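Local coordinates for geobacter metallireducens SMUG1 (Geobacter metallireducens, PDB 5H9I), which belongs to the SMUG1 type within the UDG-like superfamily, folds as an alpha/beta protein around a parallel sheet, and holds xanthine in a pocket, at residues T5-I10 against A43-F48; L84-T89 against D103-R108. All blocks are in the same frame, centred on the assembly; numbering follows the deposited sequence. Where two conformers were deposited one is given.

Following the chain from the N terminus, contact 1 comes first: the start of helix 7-19 meets the end of helix 38-48, closing a loop of 32 residues that is mostly helical and includes strand 29-31. Contact 2 opens only after contact 1 has closed. It joins the exit of helix 77-84 to residues 103-108, and the 13 residues between hold neither helix nor strand. The two loops therefore run in series, neither nested nor crossed. Their centres lie 18 Å apart, yet they share a border: Tyr44 and Arg47 of helix 38-48 pack on Ile86, so this helix meets helix 7-19 through Leu45 and the 84-89 segment through these other residues.

Contact 1 (T5-I10 against A43-F48)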
loop_
_atom_site.group_PDB
_atom_site.type_symbol
_atom_site.label_atom_id
_atom_site.label_comp_id
_atom_site.label_asym_id
_atom_site.label_seq_id
_atom_site.Cartn_x
_atom_site.Cartn_y
_atom_site.Cartn_z
ATOM N N THR A 5 0.761 -2.668 19.551
ATOM C CA THR A 5 -0.594 -2.709 20.025
ATOM C C THR A 5 -1.576 -2.701 18.862
ATOM O O THR A 5 -2.777 -3.134 19.010
ATOM C CB THR A 5 -0.932 -1.443 20.880
ATOM O OG1 THR A 5 -0.657 -0.231 20.155
ATOM C CG2 THR A 5 -0.118 -1.476 22.193
ATOM N N GLY A 6 -1.117 -2.188 17.687
ATOM C CA GLY A 6 -2.078 -2.100 16.627
ATOM C C GLY A 6 -1.346 -1.608 15.415
ATOM O O GLY A 6 -0.120 -1.330 15.442
ATOM N N LEU A 7 -2.065 -1.540 14.310
ATOM C CA LEU A 7 -1.477 -1.005 13.118
ATOM C C LEU A 7 -0.911 0.347 13.190
ATOM O O LEU A 7 0.038 0.702 12.501
ATOM C CB LEU A 7 -2.446 -1.172 11.946
ATOM C CG LEU A 7 -2.866 -2.578 11.499
ATOM C CD1 LEU A 7 -3.927 -2.487 10.385
ATOM C CD2 LEU A 7 -1.743 -3.316 10.994
ATOM N N ALA A 8 -1.602 1.240 13.964
ATOM C CA ALA A 8 -1.079 2.610 13.986
ATOM C C ALA A 8 0.306 2.672 14.633
ATOM O O ALA A 8 1.148 3.431 14.106
ATOM C CB ALA A 8 -2.018 3.482 14.824
ATOM N N ALA A 9 0.499 1.879 15.653
ATOM C CA ALA A 9 1.864 1.775 16.284
ATOM C C ALA A 9 2.907 1.318 15.258
ATOM O O ALA A 9 4.068 1.796 15.189
ATOM C CB ALA A 9 1.847 0.820 17.419
ATOM N N ILE A 10 2.520 0.325 14.476
ATOM C CA ILE A 10 3.391 -0.195 13.453
ATOM C C ILE A 10 3.723 0.876 12.416
ATOM O O ILE A 10 4.837 1.010 12.045
ATOM C CB ILE A 10 2.750 -1.429 12.772
ATOM C CG1 ILE A 10 2.655 -2.577 13.784
ATOM C CG2 ILE A 10 3.572 -1.883 11.567
ATOM C CD1 ILE A 10 1.823 -3.773 13.368
ATOM N N ALA A 43 -7.347 6.768 10.189
ATOM C CA ALA A 43 -8.714 6.401 9.999
ATOM C C ALA A 43 -8.886 5.029 9.307
ATOM O O ALA A 43 -9.651 4.196 9.731
ATOM C CB ALA A 43 -9.513 7.504 9.265
ATOM N N TYR A 44 -8.132 4.875 8.234
ATOM C CA TYR A 44 -8.246 3.617 7.478
ATOM C C TYR A 44 -7.721 2.463 8.351
ATOM O O TYR A 44 -8.390 1.423 8.468
ATOM C CB TYR A 44 -7.360 3.749 6.216
ATOM C CG TYR A 44 -7.133 2.457 5.451
ATOM C CD1 TYR A 44 -8.188 1.846 4.800
ATOM C CD2 TYR A 44 -5.872 1.878 5.429
ATOM C CE1 TYR A 44 -8.022 0.653 4.080
ATOM C CE2 TYR A 44 -5.715 0.658 4.718
ATOM C CZ TYR A 44 -6.801 0.084 4.082
ATOM O OH TYR A 44 -6.630 -1.138 3.450
ATOM N N LEU A 45 -6.567 2.617 9.046
ATOM C CA LEU A 45 -6.058 1.574 9.897
ATOM C C LEU A 45 -7.033 1.222 11.011
ATOM O O LEU A 45 -7.280 0.050 11.298
ATOM C CB LEU A 45 -4.752 1.930 10.547
ATOM C CG LEU A 45 -3.620 2.289 9.586
ATOM C CD1 LEU A 45 -2.391 2.689 10.492
ATOM C CD2 LEU A 45 -3.272 1.235 8.602
ATOM N N SER A 46 -7.653 2.234 11.607
ATOM C CA SER A 46 -8.437 2.017 12.810
ATOM C C SER A 46 -9.822 1.522 12.475
ATOM O O SER A 46 -10.362 0.644 13.184
ATOM C CB SER A 46 -8.593 3.320 13.523
ATOM O OG SER A 46 -7.320 3.900 13.900
ATOM N N ARG A 47 -10.416 1.986 11.411
ATOM C CA ARG A 47 -11.769 1.603 11.030
ATOM C C ARG A 47 -11.843 0.243 10.368
ATOM O O ARG A 47 -12.866 -0.453 10.472
ATOM C CB ARG A 47 -12.386 2.653 10.091
ATOM C CG ARG A 47 -12.591 3.993 10.755
ATOM C CD ARG A 47 -13.115 5.058 9.818
ATOM N NE ARG A 47 -12.851 6.357 10.436
ATOM C CZ ARG A 47 -13.253 7.517 9.925
ATOM N NH1 ARG A 47 -13.991 7.584 8.863
ATOM N NH2 ARG A 47 -12.811 8.605 10.544
ATOM N N PHE A 48 -10.761 -0.115 9.633
ATOM C CA PHE A 48 -10.793 -1.307 8.754
ATOM C C PHE A 48 -9.701 -2.274 9.060
ATOM O O PHE A 48 -9.812 -3.405 8.535
ATOM C CB PHE A 48 -10.722 -0.822 7.316
ATOM C CG PHE A 48 -11.882 0.129 7.003
ATOM C CD1 PHE A 48 -13.155 -0.302 7.036
ATOM C CD2 PHE A 48 -11.661 1.440 6.581
ATOM C CE1 PHE A 48 -14.251 0.561 6.777
ATOM C CE2 PHE A 48 -12.692 2.320 6.358
ATOM C CZ PHE A 48 -13.983 1.872 6.421
#
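Leu7 and Leu45 meet without any flat group between them; the flat groups of the two segments all lie on residues 43-48, away from the two leucines. There the guanidinium of Arg47 has the CB of Ala43 on one face, 3.4 Å above its plane and displaced toward the rim. The Phe48 ring in turn has Arg47 CB over one face, again off centre, and it meets the ring of Phe132 with planes about 30° apart. The Tyr44 ring meets that of Phe136 with planes about 20° apart, and its OH is hydrogen-bonded to Val137 O.

The contact itself is packing without any hydrogen bond from one segment to the other, and its side-chain part is apolar. Both leucines direct their CB toward the opposing helix, and the two CB atoms, Leu7 CB and Leu45 CB, come to 4.1 Å. From there the side chains cross at a slant, Leu7 CD1 reaching Leu45 CD2 at 4.2 Å. This is helix-on-helix packing beside the parallel sheet of a UDG-like alpha/beta fold: both leucines also touch Phe136 on the outermost strand 135-139, while Leu7 and Ile10 pack on helix 160-181.

The other branch of Leu45 works against main chain. With CG beside the backbone N (chi1 -57°) and the chain then extended, Leu45 CD1 lies 3.7 Å from Leu7 O and is equally close to Ala8 CA. The CB of Ala8 adds a looser touch on the same methyl, at the more open margin of an otherwise buried contact. Gly6 takes the N-cap position just before helix 7-19, and its carbonyl receives the bond from Ile10 N to Gly6 O at 3.3 Å, which places Leu7 in the first turn of that helix.

Contact 2 (L84-T89 against D103-R108); sequences LGINGT and DGFACR. With BME (beta-mercaptoethanol), chain F.
Gly88 and Phe105 are joined through a small molecule: the hydroxyl of a beta-mercaptoethanol, probably left from the crystallisation liquor, bridges their backbones. Its O1 donates to Gly88 O at 2.9 Å and accepts a nearly straight hydrogen bond from Phe105 N at 3.0 Å (N-H...O 166°). No hydrogen bond runs directly from one segment to the other, so this bridge is the polar link between them. The same O1 sits at the edge of the Phe105 ring, in its plane, and the sulfur S2 lies 3.5 Å from Thr89 CA.

The rest of the contact is built on the Phe105 ring, which lies under the 86-88 backbone. Asn87 CA stands almost exactly above the ring centre, 3.8 Å from the centroid and 6° off the normal, a CH-pi contact, with Gly88 N over the same face. Gly88 O approaches CD1 of Phe105, while Ile86 O comes obliquely to Phe105 CE2 at 3.3 Å. Ile86 CG2 adds apolar packing at Phe105 CZ.

Asn87 has its CG opposite the backbone N, which carries the amide past the root of the phenylalanine, in the sense opposite to that side chain. Asn87 OD1 touches Phe105 CB at 3.4 Å, and the amide and ring planes differ by 24°.

The Phe105 side chain also touches Val80 and Thr81 of helix 77-84 and Thr70 of helix 67-70. Phe105 and Ala106 form a short 3-10 turn, and Cys107 N bonds back to Gly104 O at 2.9 Å. The arrangement is that of a long irregular connection, here the one between helices 77-84 and 112-125, folded back so that its 86-88 backbone lies across one face of Phe105.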
loop_
_atom_site.group_PDB
_atom_site.type_symbol
_atom_site.label_atom_id
_atom_site.label_comp_id
_atom_site.label_asym_id
_atom_site.label_seq_id
_atom_site.Cartn_x
_atom_site.Cartn_y
_atom_site.Cartn_z
ATOM N N LEU A 84 -15.291 4.132 1.444
ATOM C CA LEU A 84 -14.710 3.948 2.754
ATOM C C LEU A 84 -15.212 5.012 3.720
ATOM O O LEU A 84 -15.101 4.871 4.941
ATOM C CB LEU A 84 -13.176 3.904 2.703
ATOM C CG LEU A 84 -12.545 2.788 1.922
ATOM C CD1 LEU A 84 -11.025 2.883 1.866
ATOM C CD2 LEU A 84 -13.016 1.412 2.484
ATOM N N GLY A 85 -15.680 6.128 3.194
ATOM C CA GLY A 85 -16.080 7.228 4.061
ATOM C C GLY A 85 -15.036 7.949 4.740
ATOM O O GLY A 85 -15.259 8.505 5.857
ATOM N N ILE A 86 -13.881 8.071 4.124
ATOM C CA ILE A 86 -12.753 8.779 4.672
ATOM C C ILE A 86 -12.444 10.020 3.849
ATOM O O ILE A 86 -12.346 9.933 2.663
ATOM C CB ILE A 86 -11.531 7.839 4.721
ATOM C CG1 ILE A 86 -11.759 6.764 5.788
ATOM C CG2 ILE A 86 -10.253 8.613 5.081
ATOM C CD1 ILE A 86 -10.645 5.727 5.805
ATOM N N ASN A 87 -12.356 11.177 4.478
ATOM C CA ASN A 87 -11.990 12.425 3.813
ATOM C C ASN A 87 -11.532 13.346 4.890
ATOM O O ASN A 87 -12.327 13.738 5.714
ATOM C CB ASN A 87 -13.250 13.045 3.180
ATOM C CG ASN A 87 -12.969 14.363 2.464
ATOM O OD1 ASN A 87 -11.999 15.000 2.753
ATOM N ND2 ASN A 87 -13.772 14.694 1.505
ATOM N N GLY A 88 -10.251 13.659 4.887
ATOM C CA GLY A 88 -9.622 14.353 5.997
ATOM C C GLY A 88 -8.491 15.275 5.574
ATOM O O GLY A 88 -8.320 15.518 4.394
ATOM N N THR A 89 -7.777 15.701 6.563
ATOM C CA THR A 89 -6.631 16.685 6.450
ATOM C C THR A 89 -5.431 16.045 5.862
ATOM O O THR A 89 -4.916 15.080 6.367
ATOM C CB THR A 89 -6.296 17.321 7.784
ATOM O OG1 THR A 89 -7.484 18.007 8.206
ATOM C CG2 THR A 89 -5.111 18.325 7.699
ATOM N N ASP A 103 -2.720 17.604 -3.485
ATOM C CA ASP A 103 -3.949 18.314 -3.232
ATOM C C ASP A 103 -4.920 17.571 -2.254
ATOM O O ASP A 103 -5.967 18.061 -1.868
ATOM C CB ASP A 103 -4.674 18.648 -4.501
ATOM C CG ASP A 103 -3.879 19.599 -5.402
ATOM O OD1 ASP A 103 -3.040 20.329 -4.823
ATOM O OD2 ASP A 103 -3.995 19.531 -6.630
ATOM N N GLY A 104 -4.524 16.375 -1.864
ATOM C CA GLY A 104 -5.345 15.608 -0.920
ATOM C C GLY A 104 -6.679 15.212 -1.512
ATOM O O GLY A 104 -6.759 14.821 -2.659
ATOM N N PHE A 105 -7.703 15.343 -0.695
ATOM C CA PHE A 105 -9.052 15.009 -1.116
ATOM C C PHE A 105 -9.661 15.944 -2.170
ATOM O O PHE A 105 -10.690 15.644 -2.723
ATOM C CB PHE A 105 -9.901 14.746 0.089
ATOM C CG PHE A 105 -9.511 13.448 0.802
ATOM C CD1 PHE A 105 -8.548 13.422 1.764
ATOM C CD2 PHE A 105 -10.098 12.304 0.415
ATOM C CE1 PHE A 105 -8.156 12.213 2.393
ATOM C CE2 PHE A 105 -9.698 11.068 0.999
ATOM C CZ PHE A 105 -8.755 11.069 1.980
ATOM N N ALA A 106 -8.925 17.029 -2.456
ATOM C CA ALA A 106 -9.286 17.896 -3.570
ATOM C C ALA A 106 -8.624 17.469 -4.848
ATOM O O ALA A 106 -8.910 18.084 -5.880
ATOM C CB ALA A 106 -8.917 19.339 -3.233
ATOM N N CYS A 107 -7.751 16.437 -4.891
ATOM C CA CYS A 107 -7.151 15.977 -6.110
ATOM C C CYS A 107 -8.247 15.477 -7.026
ATOM O O CYS A 107 -9.143 14.726 -6.635
ATOM C CB CYS A 107 -6.058 14.895 -5.907
ATOM S SG CYS A 107 -5.291 14.137 -7.292
ATOM N N ARG A 108 -8.128 15.960 -8.239
ATOM C CA ARG A 108 -9.040 15.672 -9.327
ATOM C C ARG A 108 -8.518 14.550 -10.302
ATOM O O ARG A 108 -9.255 14.253 -11.215
ATOM C CB ARG A 108 -9.272 17.004 -10.110
HETATM C C1 BME F . -7.739 18.026 1.362
HETATM C C2 BME F . -6.824 19.056 1.989
HETATM O O1 BME F . -7.443 16.771 1.920
HETATM S S2 BME F . -6.657 18.884 3.688
#